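Local structure of tapirin (Caldicellulosiruptor hydrothermalis, 6N2C) at residues Leu173-Ser178 with Pro450-Glu455; Lys193-Asn198 with Thr214-Asn219; Asn199-Thr204 with Gly223-Lys228; Lys318-Thr323 with Asp338-Asn343; Asn359-Gly364 with Asn380-Gly385. The protein probably binds cellulose, as a presumed cell-adhesion protein whose C-terminal domain is a long parallel beta-helix carrying a zinc ion. One frame throughout, in Å; residues are numbered along the deposited sequence. Where two conformers were deposited one is given.

How the contacts relate
From the N terminus the chain first passes through 173-178, whose partner 450-455 comes 272 residues later, so contact 1 closes a large loop that holds the other four contacts. Contacts 2 and 3 follow early in the beta-helix. They cross along the chain, segment 199-204 falling between 193-198 and 214-219, and they touch in space, with centres about 11 Å apart. Contacts 4 and 5 each join successive coils further on. They stand in series, touch through the neighbouring strands 338-341 and 359-363, and have centres about 10 Å apart. Contacts 2, 4 and 5 involve one face of the helix, contact 3 another, and contact 1 joins two flanking segments that pack on a further face.

Contact 1 of 5, residues Leu173-Ser178 with Pro450-Glu455; sequences LLAWDS and PAIIEE
Trp176 lies against the first turn of helix 451-457, and its indole meets Ala451, Ile452 and Glu455. With CG anti to the backbone N (chi1 -178°), the ring is attached on the side of the carbonyl carbon. From CB outward, CD2 comes within 4.2 Å of Ile452 CD1, and CE3 then passes 3.6 Å from Ile452 N. CZ3 lies 3.9 Å from Ala451 CB. At the far end of the six-membered ring, CH2 meets Glu455 CG at 4.0 Å, near the plane of the ring. Ile452 CD1 sits over one face, 4.0 Å from the six-ring centroid and 16° off its normal, which meets the geometry of a CH-pi contact. On the pyrrole side, in the modelled conformer of Ser178, one of two, NE1 donates to OG in the ring plane, a bond that is doubtful to that extent.

Beside the indole, Pro450 CB packs on Leu174 O at 3.7 Å. A water donates to Leu174 O and accepts from Ile452 N at 2.9 Å, so it ties the loop carbonyl to an amide of the first helical turn. Beneath, Ala175 and Pro450 both rest on Leu273, and Ile452 on Leu252, side chains of two beta-helix strands. A type II turn from Leu173 to Trp176 thus meets a helix N terminus, with Pro450 at the N-cap position, on the flank of the parallel beta-helix.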
# COMPACT_ATOMS: atom_id res chain seq x y z
N LEU A 173 4.21 -12.80 12.62
CA LEU A 173 4.24 -13.48 11.32
C LEU A 173 3.23 -13.02 10.23
O LEU A 173 3.01 -13.67 9.19
CB LEU A 173 4.14 -14.99 11.50
CG LEU A 173 5.26 -15.55 12.40
CD1 LEU A 173 5.01 -17.06 12.44
CD2 LEU A 173 6.63 -15.26 11.85
N LEU A 174 2.57 -11.90 10.51
CA LEU A 174 1.59 -11.37 9.57
C LEU A 174 2.29 -11.16 8.24
O LEU A 174 3.35 -10.52 8.21
CB LEU A 174 1.12 -10.01 10.09
CG LEU A 174 0.09 -9.29 9.15
CD1 LEU A 174 -1.13 -10.15 8.85
CD2 LEU A 174 -0.27 -8.03 9.85
N ALA A 175 1.71 -11.75 7.21
CA ALA A 175 2.18 -11.58 5.81
C ALA A 175 3.57 -12.12 5.58
O ALA A 175 4.21 -11.79 4.62
CB ALA A 175 2.06 -10.13 5.30
N TRP A 176 4.05 -13.01 6.45
CA TRP A 176 5.33 -13.64 6.17
C TRP A 176 5.27 -14.46 4.92
O TRP A 176 4.37 -15.25 4.77
CB TRP A 176 5.76 -14.53 7.34
CG TRP A 176 7.14 -15.12 6.99
CD1 TRP A 176 7.41 -16.27 6.28
CD2 TRP A 176 8.36 -14.49 7.23
NE1 TRP A 176 8.77 -16.37 6.10
CE2 TRP A 176 9.37 -15.30 6.68
CE3 TRP A 176 8.73 -13.30 7.89
CZ2 TRP A 176 10.70 -14.93 6.72
CZ3 TRP A 176 10.04 -12.94 7.97
CH2 TRP A 176 11.04 -13.79 7.38
N ASP A 177 6.18 -14.27 3.97
CA ASP A 177 6.11 -15.03 2.70
C ASP A 177 7.58 -15.30 2.32
O ASP A 177 8.29 -14.41 1.88
CB ASP A 177 5.40 -14.22 1.58
CG ASP A 177 5.29 -14.98 0.29
OD1 ASP A 177 5.90 -16.08 0.15
OD2 ASP A 177 4.61 -14.47 -0.64
N SER A 178 8.05 -16.52 2.52
CA SER A 178 9.46 -16.81 2.22
C SER A 178 9.83 -16.66 0.76
O SER A 178 11.01 -16.46 0.45
CB SER A 178 9.88 -18.22 2.74
OG SER A 178 9.72 -18.35 4.15
N PRO A 450 5.53 -6.33 11.74
CA PRO A 450 5.66 -7.68 11.23
C PRO A 450 7.11 -7.97 10.86
O PRO A 450 7.83 -7.12 10.35
CB PRO A 450 4.78 -7.67 9.99
CG PRO A 450 3.69 -6.70 10.33
CD PRO A 450 4.55 -5.60 10.93
N ALA A 451 7.50 -9.21 11.13
CA ALA A 451 8.85 -9.66 10.87
C ALA A 451 9.23 -9.53 9.43
O ALA A 451 10.33 -9.10 9.15
CB ALA A 451 9.04 -11.12 11.30
N ILE A 452 8.29 -9.79 8.56
CA ILE A 452 8.56 -9.64 7.12
C ILE A 452 8.98 -8.22 6.77
O ILE A 452 9.88 -8.02 5.94
CB ILE A 452 7.41 -10.17 6.24
CG1 ILE A 452 7.78 -10.37 4.81
CG2 ILE A 452 6.22 -9.21 6.30
CD1 ILE A 452 8.89 -11.33 4.54
N ILE A 453 8.36 -7.20 7.39
CA ILE A 453 8.74 -5.83 7.13
C ILE A 453 10.10 -5.49 7.69
O ILE A 453 10.91 -4.81 7.04
CB ILE A 453 7.67 -4.83 7.71
CG1 ILE A 453 6.30 -5.09 7.09
CG2 ILE A 453 8.17 -3.38 7.63
CD1 ILE A 453 6.15 -4.80 5.61
N GLU A 454 10.40 -5.98 8.90
CA GLU A 454 11.71 -5.84 9.48
C GLU A 454 12.77 -6.35 8.53
O GLU A 454 13.80 -5.62 8.30
CB GLU A 454 11.84 -6.56 10.81
CG GLU A 454 11.07 -5.90 11.90
CD GLU A 454 11.06 -6.71 13.22
OE1 GLU A 454 11.80 -7.75 13.33
OE2 GLU A 454 10.20 -6.33 14.09
N GLU A 455 12.52 -7.50 7.96
CA GLU A 455 13.55 -8.14 7.08
C GLU A 455 13.68 -7.38 5.77
O GLU A 455 14.79 -7.14 5.29
CB GLU A 455 13.25 -9.61 6.84
CG GLU A 455 13.22 -10.46 8.08
CD GLU A 455 14.62 -10.44 8.78
OE1 GLU A 455 14.70 -10.11 10.01
OE2 GLU A 455 15.59 -10.57 8.03
O HOH W 1 5.87 -11.28 9.19

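Contact 2 of 5, residues Lys193-Asn198 with Thr214-Asn219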
# COMPACT_ATOMS: atom_id res chain seq x y z
N LYS A 193 13.90 2.65 -10.99
CA LYS A 193 12.47 2.86 -11.11
C LYS A 193 11.76 1.84 -11.96
O LYS A 193 12.39 1.19 -12.78
CB LYS A 193 12.18 4.20 -11.78
CG LYS A 193 12.50 5.39 -10.87
CD LYS A 193 12.56 6.67 -11.70
CE LYS A 193 13.39 7.79 -11.01
NZ LYS A 193 13.06 7.99 -9.58
N ILE A 194 10.45 1.74 -11.77
CA ILE A 194 9.59 1.05 -12.70
C ILE A 194 8.56 2.05 -13.23
O ILE A 194 7.78 2.54 -12.47
CB ILE A 194 8.89 -0.17 -12.19
CG1 ILE A 194 9.93 -1.20 -11.72
CG2 ILE A 194 8.10 -0.82 -13.31
CD1 ILE A 194 9.26 -2.45 -11.12
N ILE A 195 8.70 2.38 -14.50
CA ILE A 195 7.86 3.37 -15.16
C ILE A 195 6.95 2.76 -16.14
O ILE A 195 7.39 2.41 -17.23
CB ILE A 195 8.66 4.55 -15.74
CG1 ILE A 195 9.69 5.04 -14.71
CG2 ILE A 195 7.69 5.66 -16.16
CD1 ILE A 195 10.79 5.85 -15.29
N PHE A 196 5.67 2.64 -15.78
CA PHE A 196 4.69 2.02 -16.62
C PHE A 196 4.19 3.08 -17.66
O PHE A 196 4.81 4.09 -17.85
CB PHE A 196 3.57 1.40 -15.83
CG PHE A 196 3.98 0.13 -15.07
CD1 PHE A 196 4.30 -1.04 -15.78
CD2 PHE A 196 3.99 0.08 -13.71
CE1 PHE A 196 4.63 -2.21 -15.13
CE2 PHE A 196 4.35 -1.13 -13.07
CZ PHE A 196 4.69 -2.25 -13.78
N ASN A 197 3.23 2.71 -18.43
CA ASN A 197 2.67 3.58 -19.47
C ASN A 197 1.22 3.29 -19.47
O ASN A 197 0.75 2.41 -18.72
CB ASN A 197 3.32 3.30 -20.80
CG ASN A 197 3.50 4.56 -21.63
OD1 ASN A 197 2.56 5.37 -21.67
ND2 ASN A 197 4.70 4.76 -22.26
N ASN A 198 0.48 3.99 -20.31
CA ASN A 198 -0.97 3.88 -20.23
C ASN A 198 -1.46 2.49 -20.66
O ASN A 198 -0.91 1.87 -21.58
CB ASN A 198 -1.68 4.91 -21.14
CG ASN A 198 -1.22 6.33 -20.90
OD1 ASN A 198 -0.34 6.81 -21.57
ND2 ASN A 198 -1.84 7.01 -19.89
N THR A 214 5.70 3.94 -11.00
CA THR A 214 4.71 4.91 -11.47
C THR A 214 3.74 4.30 -12.49
O THR A 214 4.16 3.79 -13.55
CB THR A 214 5.42 6.12 -12.12
OG1 THR A 214 6.29 6.75 -11.15
CG2 THR A 214 4.39 7.14 -12.53
N LEU A 215 2.44 4.34 -12.19
CA LEU A 215 1.42 4.04 -13.11
C LEU A 215 0.94 5.32 -13.84
O LEU A 215 1.06 6.45 -13.33
CB LEU A 215 0.20 3.44 -12.44
CG LEU A 215 0.43 2.08 -11.80
CD1 LEU A 215 -0.88 1.70 -11.14
CD2 LEU A 215 0.70 1.04 -12.87
N ARG A 216 0.44 5.09 -15.04
CA ARG A 216 -0.23 6.15 -15.86
C ARG A 216 -1.69 5.84 -15.87
O ARG A 216 -2.10 4.75 -15.55
CB ARG A 216 0.35 6.25 -17.29
CG ARG A 216 1.85 6.43 -17.30
CD ARG A 216 2.32 7.67 -16.53
NE ARG A 216 3.75 7.98 -16.76
CZ ARG A 216 4.41 8.91 -16.10
NH1 ARG A 216 3.78 9.67 -15.17
NH2 ARG A 216 5.70 9.08 -16.36
N SER A 217 -2.49 6.81 -16.26
CA SER A 217 -3.91 6.62 -16.29
C SER A 217 -4.36 5.54 -17.29
O SER A 217 -3.74 5.34 -18.38
CB SER A 217 -4.63 7.95 -16.64
OG SER A 217 -4.47 8.17 -18.05
N ASP A 218 -5.38 4.80 -16.89
CA ASP A 218 -6.02 3.81 -17.71
C ASP A 218 -7.28 4.41 -18.33
O ASP A 218 -8.26 4.69 -17.69
CB ASP A 218 -6.34 2.59 -16.93
CG ASP A 218 -5.08 1.74 -16.58
OD1 ASP A 218 -3.99 1.88 -17.25
OD2 ASP A 218 -5.21 0.99 -15.59
N ASN A 219 -7.22 4.63 -19.61
CA ASN A 219 -8.29 5.28 -20.36
C ASN A 219 -8.89 4.33 -21.37
O ASN A 219 -9.90 4.63 -21.94
CB ASN A 219 -7.75 6.58 -21.08
CG ASN A 219 -6.38 6.38 -21.76
OD1 ASN A 219 -6.25 5.54 -22.66
ND2 ASN A 219 -5.34 7.13 -21.29
O HOH W 2 8.79 5.68 -11.37
O HOH W 3 5.10 6.64 -18.90
O HOH W 4 0.33 2.47 -16.12
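Ile195 pairs with Thr214 in a single parallel bridge (CA to CA 5.1 Å), framed by the hydrogen bonds Thr214 N to Ile194 O and Phe196 N to Thr214 O, and the two segments run on with end-to-end directions 11° apart. On the inner side Phe196 and Leu215 lie side by side and point the same way. Phe196 CD2 meets Leu215 CD2 at 3.5 Å, while Thr214 O lies near the ring plane at its edge. Ile194 CG2 rests over one face of the ring, and the ring of Phe543 from another coil also meets it, with planes about 15° apart. Stacking of apolar side chains from neighbouring coils is what a parallel beta-helix produces, and here it builds the core.

Outside, Arg216 runs back across the neighbouring segment. Its CG is anti to the carbonyl carbon (chi1 -53°) and sits 3.7 Å from Asn197 CA, and NH2 reaches Ile195 CG2 at 4.0 Å. Thr214 CG2 lies above one face of the guanidinium, offset toward the rim, and a water at its edge accepts from NE and donates to Phe196 O. Past the bridge, Asn198 ND2 donates to Ser217 O at 2.9 Å, on a lone pair of that carbonyl and in the Asn198 amide plane.

Contact 3 of 5, residues Asn199-Thr204 with Gly223-Lys228; sequences NITVTT and GDYTIK
Val202 and Thr203 pair with Ile227 and Lys228 in parallel register, and three backbone hydrogen bonds hold them: Val202 N to Thr226 O at 2.7 Å, Lys228 N to Val202 O, and Thr204 N to Lys228 O. Two CA-H...O contacts, from Thr201 CA to Thr226 O and from Ile227 CA to Val202 O, supplement them.

Among side chains, Thr203 OG1 and Tyr225 OH are modelled 2.5 Å apart, so a hydrogen bond is likely but its exact length is doubtful. Tyr225 CG stands between its own backbone N and carbonyl carbon (chi1 53°), and the phenol attached there crosses Thr203 at about a right angle. Val202 O lies near the plane of the ring at its edge, 3.4 Å from CE1. Lys228 CB lies above one face of this ring, offset toward the rim.

Apolar contact is lighter. Val202 CB approaches Ile227 CG1 at 4.1 Å on the inner face. Thr201 CG2, in van der Waals contact with Tyr225 O, is 3.9 Å from Tyr225 CE1.

In the beta-helix, strand 200-203 is flanked by 227-229 and by 548-552. The latter bears the zinc ligand Glu551, whose side chain comes within about 4 Å of that of Thr203; strand 530-532, next beyond it, supplies His530 and Asp532.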
# COMPACT_ATOMS: atom_id res chain seq x y z
N ASN A 199 -2.54 2.05 -20.02
CA ASN A 199 -3.21 0.78 -20.34
C ASN A 199 -2.30 -0.46 -20.32
O ASN A 199 -2.28 -1.24 -21.28
CB ASN A 199 -3.93 0.94 -21.66
CG ASN A 199 -4.80 2.17 -21.62
OD1 ASN A 199 -5.62 2.30 -20.70
ND2 ASN A 199 -4.62 3.06 -22.56
N ILE A 200 -1.47 -0.57 -19.27
CA ILE A 200 -0.67 -1.78 -19.06
C ILE A 200 -1.42 -2.61 -18.06
O ILE A 200 -1.89 -2.07 -17.06
CB ILE A 200 0.82 -1.45 -18.70
CG1 ILE A 200 1.42 -0.68 -19.94
CG2 ILE A 200 1.61 -2.74 -18.37
CD1 ILE A 200 2.90 -0.36 -19.98
N THR A 201 -1.53 -3.92 -18.31
CA THR A 201 -2.08 -4.88 -17.37
C THR A 201 -0.96 -5.83 -16.99
O THR A 201 -0.34 -6.40 -17.88
CB THR A 201 -3.23 -5.65 -17.98
OG1 THR A 201 -4.29 -4.73 -18.37
CG2 THR A 201 -3.81 -6.60 -17.05
N VAL A 202 -0.68 -5.92 -15.71
CA VAL A 202 0.43 -6.76 -15.17
C VAL A 202 -0.23 -7.85 -14.32
O VAL A 202 -0.93 -7.55 -13.38
CB VAL A 202 1.39 -5.96 -14.31
CG1 VAL A 202 2.45 -6.84 -13.67
CG2 VAL A 202 2.03 -4.83 -15.09
N THR A 203 0.13 -9.14 -14.58
CA THR A 203 -0.19 -10.27 -13.74
C THR A 203 1.15 -10.83 -13.29
O THR A 203 1.96 -11.19 -14.14
CB THR A 203 -1.02 -11.32 -14.48
OG1 THR A 203 -2.19 -10.71 -15.09
CG2 THR A 203 -1.50 -12.42 -13.53
N THR A 204 1.39 -10.83 -11.99
CA THR A 204 2.69 -11.25 -11.47
C THR A 204 2.59 -11.97 -10.19
O THR A 204 1.53 -12.03 -9.53
CB THR A 204 3.66 -10.08 -11.42
OG1 THR A 204 5.02 -10.58 -11.24
CG2 THR A 204 3.34 -9.20 -10.20
N GLY A 223 -8.41 -5.20 -19.33
CA GLY A 223 -8.37 -5.94 -18.03
C GLY A 223 -9.32 -5.50 -16.91
O GLY A 223 -9.69 -4.32 -16.77
N ASP A 224 -9.75 -6.48 -16.12
CA ASP A 224 -10.26 -6.30 -14.76
C ASP A 224 -9.27 -5.45 -13.87
O ASP A 224 -9.70 -4.66 -13.04
CB ASP A 224 -10.45 -7.71 -14.14
CG ASP A 224 -10.86 -7.70 -12.66
OD1 ASP A 224 -10.57 -6.74 -11.88
OD2 ASP A 224 -11.48 -8.71 -12.26
N TYR A 225 -7.97 -5.62 -14.02
CA TYR A 225 -7.05 -4.98 -13.07
C TYR A 225 -5.96 -4.44 -13.88
O TYR A 225 -5.73 -4.85 -15.03
CB TYR A 225 -6.58 -5.96 -11.98
CG TYR A 225 -6.00 -7.22 -12.55
CD1 TYR A 225 -4.74 -7.24 -13.06
CD2 TYR A 225 -6.72 -8.41 -12.47
CE1 TYR A 225 -4.18 -8.41 -13.58
CE2 TYR A 225 -6.22 -9.59 -12.99
CZ TYR A 225 -4.96 -9.61 -13.52
OH TYR A 225 -4.46 -10.78 -14.06
N THR A 226 -5.30 -3.47 -13.32
CA THR A 226 -4.05 -2.96 -13.79
C THR A 226 -2.88 -3.85 -13.33
O THR A 226 -1.95 -4.14 -14.11
CB THR A 226 -3.84 -1.55 -13.28
OG1 THR A 226 -5.03 -0.79 -13.64
CG2 THR A 226 -2.67 -0.94 -13.91
N ILE A 227 -2.80 -4.09 -12.02
CA ILE A 227 -1.74 -4.99 -11.50
C ILE A 227 -2.42 -5.96 -10.56
O ILE A 227 -3.17 -5.57 -9.67
CB ILE A 227 -0.69 -4.23 -10.69
CG1 ILE A 227 0.03 -3.23 -11.56
CG2 ILE A 227 0.29 -5.21 -10.06
CD1 ILE A 227 1.07 -2.44 -10.72
N LYS A 228 -2.11 -7.25 -10.74
CA LYS A 228 -2.44 -8.28 -9.80
C LYS A 228 -1.08 -8.93 -9.37
O LYS A 228 -0.32 -9.33 -10.24
CB LYS A 228 -3.36 -9.30 -10.40
CG LYS A 228 -3.71 -10.36 -9.38
CD LYS A 228 -4.59 -11.44 -10.02
CE LYS A 228 -4.91 -12.57 -9.05
NZ LYS A 228 -5.66 -12.07 -7.82

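Contact 4 of 5, residues Lys318-Thr323 with Asp338-Asn343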
# COMPACT_ATOMS: atom_id res chain seq x y z
N LYS A 318 -0.60 10.00 11.80
CA LYS A 318 -1.64 11.04 11.49
C LYS A 318 -2.68 10.45 10.54
O LYS A 318 -2.35 9.76 9.55
CB LYS A 318 -1.07 12.33 10.92
CG LYS A 318 -2.11 13.43 10.78
CD LYS A 318 -2.62 13.94 12.13
CE LYS A 318 -3.91 14.73 12.06
NZ LYS A 318 -3.60 16.09 11.44
N LEU A 319 -3.97 10.64 10.88
CA LEU A 319 -5.07 10.28 10.04
C LEU A 319 -5.89 11.62 9.85
O LEU A 319 -6.34 12.18 10.82
CB LEU A 319 -5.94 9.24 10.76
CG LEU A 319 -7.29 8.91 10.12
CD1 LEU A 319 -7.19 8.51 8.65
CD2 LEU A 319 -8.00 7.90 10.92
N ASN A 320 -5.99 12.08 8.63
CA ASN A 320 -6.80 13.26 8.24
C ASN A 320 -7.96 12.78 7.45
O ASN A 320 -7.79 12.19 6.36
CB ASN A 320 -5.95 14.21 7.39
CG ASN A 320 -4.89 14.86 8.17
OD1 ASN A 320 -5.20 15.40 9.25
ND2 ASN A 320 -3.61 14.79 7.71
N ILE A 321 -9.16 12.92 7.97
CA ILE A 321 -10.38 12.62 7.22
C ILE A 321 -11.15 13.98 7.00
O ILE A 321 -11.76 14.47 7.94
CB ILE A 321 -11.29 11.61 7.89
CG1 ILE A 321 -10.51 10.38 8.37
CG2 ILE A 321 -12.43 11.24 6.96
CD1 ILE A 321 -11.32 9.45 9.25
N TRP A 322 -11.04 14.55 5.80
CA TRP A 322 -11.65 15.85 5.47
C TRP A 322 -12.71 15.74 4.37
O TRP A 322 -13.30 16.73 3.97
CB TRP A 322 -10.57 16.89 5.12
CG TRP A 322 -9.50 17.15 6.13
CD1 TRP A 322 -9.18 16.43 7.24
CD2 TRP A 322 -8.54 18.17 6.04
NE1 TRP A 322 -8.12 16.98 7.87
CE2 TRP A 322 -7.72 18.06 7.13
CE3 TRP A 322 -8.34 19.22 5.15
CZ2 TRP A 322 -6.64 18.93 7.34
CZ3 TRP A 322 -7.29 20.05 5.35
CH2 TRP A 322 -6.46 19.92 6.44
N THR A 323 -13.03 14.49 3.96
CA THR A 323 -14.04 14.18 3.02
C THR A 323 -14.55 12.77 3.26
O THR A 323 -14.06 12.11 4.21
CB THR A 323 -13.50 14.43 1.59
OG1 THR A 323 -14.63 14.48 0.72
CG2 THR A 323 -12.50 13.28 1.17
N ASP A 338 -2.48 10.91 15.84
CA ASP A 338 -3.53 11.90 15.93
C ASP A 338 -4.50 11.72 14.80
O ASP A 338 -4.15 11.32 13.66
CB ASP A 338 -2.89 13.33 15.85
CG ASP A 338 -1.95 13.65 16.99
OD1 ASP A 338 -2.06 13.08 18.10
OD2 ASP A 338 -1.15 14.56 16.78
N ILE A 339 -5.76 12.06 15.10
CA ILE A 339 -6.83 11.93 14.18
C ILE A 339 -7.49 13.30 14.05
O ILE A 339 -7.78 13.93 15.09
CB ILE A 339 -7.84 10.99 14.72
CG1 ILE A 339 -7.29 9.58 14.92
CG2 ILE A 339 -9.00 10.87 13.74
CD1 ILE A 339 -8.34 8.52 15.34
N GLU A 340 -7.70 13.78 12.81
CA GLU A 340 -8.32 15.09 12.64
C GLU A 340 -9.42 14.92 11.58
O GLU A 340 -9.14 14.46 10.45
CB GLU A 340 -7.26 16.13 12.27
CG GLU A 340 -7.86 17.49 11.95
CD GLU A 340 -6.77 18.48 11.52
OE1 GLU A 340 -5.55 18.19 11.62
OE2 GLU A 340 -7.14 19.59 11.16
N ILE A 341 -10.68 15.23 11.94
CA ILE A 341 -11.79 15.12 11.04
C ILE A 341 -12.32 16.55 10.88
O ILE A 341 -12.64 17.18 11.88
CB ILE A 341 -12.88 14.21 11.63
CG1 ILE A 341 -12.25 12.85 12.06
CG2 ILE A 341 -14.04 14.01 10.72
CD1 ILE A 341 -13.19 11.89 12.67
N ARG A 342 -12.32 17.04 9.64
CA ARG A 342 -12.84 18.38 9.40
C ARG A 342 -13.54 18.41 8.07
O ARG A 342 -13.75 17.39 7.41
CB ARG A 342 -11.71 19.37 9.50
CG ARG A 342 -10.71 19.34 8.42
CD ARG A 342 -9.84 20.62 8.46
NE ARG A 342 -9.19 20.83 9.73
CZ ARG A 342 -9.35 21.88 10.58
NH1 ARG A 342 -8.69 21.86 11.72
NH2 ARG A 342 -10.14 22.95 10.34
N ASN A 343 -14.10 19.58 7.74
CA ASN A 343 -14.93 19.70 6.50
C ASN A 343 -15.95 18.59 6.44
O ASN A 343 -16.71 18.41 7.35
CB ASN A 343 -13.97 19.77 5.29
CG ASN A 343 -13.00 20.94 5.39
OD1 ASN A 343 -13.30 21.91 6.07
ND2 ASN A 343 -11.84 20.84 4.77
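Lys318 NZ makes a 2.9 Å salt bridge across the strands to Glu340 OE1, which it meets on the anti side. The same ammonium donates to Asn320 OD1 at 2.8 Å, and Asn320 turns its ND2 to Asp299. Glu340 OE2, the other oxygen, is gripped side-on by Arg342 NE and NH1, which come from opposite faces of the carboxylate plane. One carboxylate thus joins both cations in a network that probably stabilises its negative charge. Four backbone hydrogen bonds join the strands, from Leu319 N to Asp338 O through to Arg342 N to Ile321 O.

Trp322 packs on Arg342, whose CG stands between the backbone N and carbonyl carbon (chi1 70°) and there lies over the indole, 3.3 Å from the five-membered ring centroid and 4° off its normal, a CH-pi contact. The indole also has a cation-pi partner in Arg301. On the inner face Leu319 CD2 meets Ile339 CG2 at 4.2 Å. Strand 318-321 is flanked by 297-300, and strand 338-341 by 359-363, all parallel.

Contact 5 of 5, residues Asn359-Gly364 with Asn380-Gly385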
# COMPACT_ATOMS: atom_id res chain seq x y z
N ASN A 359 -4.09 12.82 20.04
CA ASN A 359 -5.05 13.90 19.85
C ASN A 359 -6.16 13.48 18.95
O ASN A 359 -5.95 12.82 17.94
CB ASN A 359 -4.36 15.16 19.34
CG ASN A 359 -3.32 15.65 20.31
OD1 ASN A 359 -3.53 15.62 21.54
ND2 ASN A 359 -2.17 16.01 19.81
N LEU A 360 -7.40 13.82 19.33
CA LEU A 360 -8.55 13.53 18.48
C LEU A 360 -9.27 14.87 18.27
O LEU A 360 -9.74 15.50 19.26
CB LEU A 360 -9.48 12.51 19.15
CG LEU A 360 -10.82 12.31 18.42
CD1 LEU A 360 -10.70 11.89 16.95
CD2 LEU A 360 -11.74 11.37 19.11
N ASP A 361 -9.34 15.33 17.03
CA ASP A 361 -9.94 16.67 16.76
C ASP A 361 -11.08 16.48 15.81
O ASP A 361 -10.91 15.78 14.82
CB ASP A 361 -8.92 17.57 16.08
CG ASP A 361 -7.81 18.10 16.98
OD1 ASP A 361 -7.30 17.35 17.83
OD2 ASP A 361 -7.42 19.32 16.81
N ILE A 362 -12.26 17.07 16.10
CA ILE A 362 -13.44 16.97 15.24
C ILE A 362 -13.93 18.41 15.07
O ILE A 362 -14.21 19.09 16.11
CB ILE A 362 -14.51 16.13 15.88
CG1 ILE A 362 -13.93 14.78 16.44
CG2 ILE A 362 -15.58 15.73 14.92
CD1 ILE A 362 -14.55 14.35 17.73
N ILE A 363 -13.96 18.90 13.82
CA ILE A 363 -13.97 20.37 13.58
C ILE A 363 -15.06 20.67 12.59
O ILE A 363 -15.02 20.22 11.42
CB ILE A 363 -12.64 20.94 13.05
CG1 ILE A 363 -11.43 20.55 13.91
CG2 ILE A 363 -12.71 22.46 12.95
CD1 ILE A 363 -11.44 20.95 15.37
N GLY A 364 -16.10 21.41 13.05
CA GLY A 364 -17.18 21.81 12.19
C GLY A 364 -18.39 20.94 12.13
O GLY A 364 -18.40 19.77 12.44
N ASN A 380 -6.09 13.97 24.22
CA ASN A 380 -6.78 15.22 24.15
C ASN A 380 -7.89 15.10 23.13
O ASN A 380 -7.70 14.51 22.06
CB ASN A 380 -5.84 16.35 23.80
CG ASN A 380 -4.83 16.64 24.89
OD1 ASN A 380 -5.14 16.70 26.09
ND2 ASN A 380 -3.57 16.86 24.47
N LEU A 381 -9.04 15.70 23.47
CA LEU A 381 -10.22 15.77 22.60
C LEU A 381 -10.51 17.22 22.32
O LEU A 381 -10.68 17.99 23.28
CB LEU A 381 -11.40 15.20 23.28
CG LEU A 381 -12.77 15.23 22.53
CD1 LEU A 381 -12.64 14.48 21.25
CD2 LEU A 381 -13.87 14.62 23.33
N LYS A 382 -10.57 17.62 21.04
CA LYS A 382 -10.99 18.97 20.63
C LYS A 382 -12.21 18.87 19.77
O LYS A 382 -12.22 18.12 18.80
CB LYS A 382 -9.89 19.72 19.85
CG LYS A 382 -10.28 21.12 19.39
CD LYS A 382 -9.10 21.78 18.73
CE LYS A 382 -9.39 23.16 18.21
NZ LYS A 382 -9.78 24.21 19.26
N ILE A 383 -13.30 19.54 20.17
CA ILE A 383 -14.55 19.64 19.43
C ILE A 383 -14.77 21.16 19.18
O ILE A 383 -14.71 21.96 20.14
CB ILE A 383 -15.69 19.04 20.22
CG1 ILE A 383 -15.55 17.52 20.26
CG2 ILE A 383 -17.02 19.39 19.57
CD1 ILE A 383 -16.52 16.88 21.18
N ASP A 384 -14.85 21.55 17.90
CA ASP A 384 -15.13 22.91 17.50
C ASP A 384 -16.35 22.86 16.62
O ASP A 384 -16.35 22.27 15.50
CB ASP A 384 -13.89 23.53 16.85
CG ASP A 384 -14.14 24.91 16.29
OD1 ASP A 384 -15.16 25.48 16.62
OD2 ASP A 384 -13.29 25.35 15.51
N GLY A 385 -17.44 23.44 17.09
CA GLY A 385 -18.69 23.43 16.36
C GLY A 385 -19.65 22.34 16.67
O GLY A 385 -19.39 21.52 17.55
O HOH W 5 -7.00 17.22 20.45
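Leu360 and Ile362 lie beside Leu381 and Ile383 on the buried side of the strands. Leu360 CD2 meets Leu381 CD1 at 3.9 Å, the two side chains pointing the same way. Ile362 CD1 touches the same methyl at 4.0 Å and Ile383 CG1 at 4.2 Å; its chi2 of 143° departs from the staggered value and sets CD1 near both. Between the faces, five backbone hydrogen bonds join the strands, whose axes run nearly parallel, ending with Gly364 N to Asp384 O at 2.6 Å.

Outside, Ile363 CD1 packs on Asp384 CB and near Lys382 CE, and Asp361 OD2 lies 3.5 Å from Lys382 CD. At the N-terminal edge Asn380 ND2 donates to Asn359 OD1 at 3.2 Å. The amide planes are only 9° apart: side by side and nearly coplanar, two asparagines of successive coils are linked by one amide-amide bond. Asn380 OD1 accepts a hydrogen bond from Thr399 N. Strand 359-363 lies between 338-341 and 380-384, and 400-403 follows beyond.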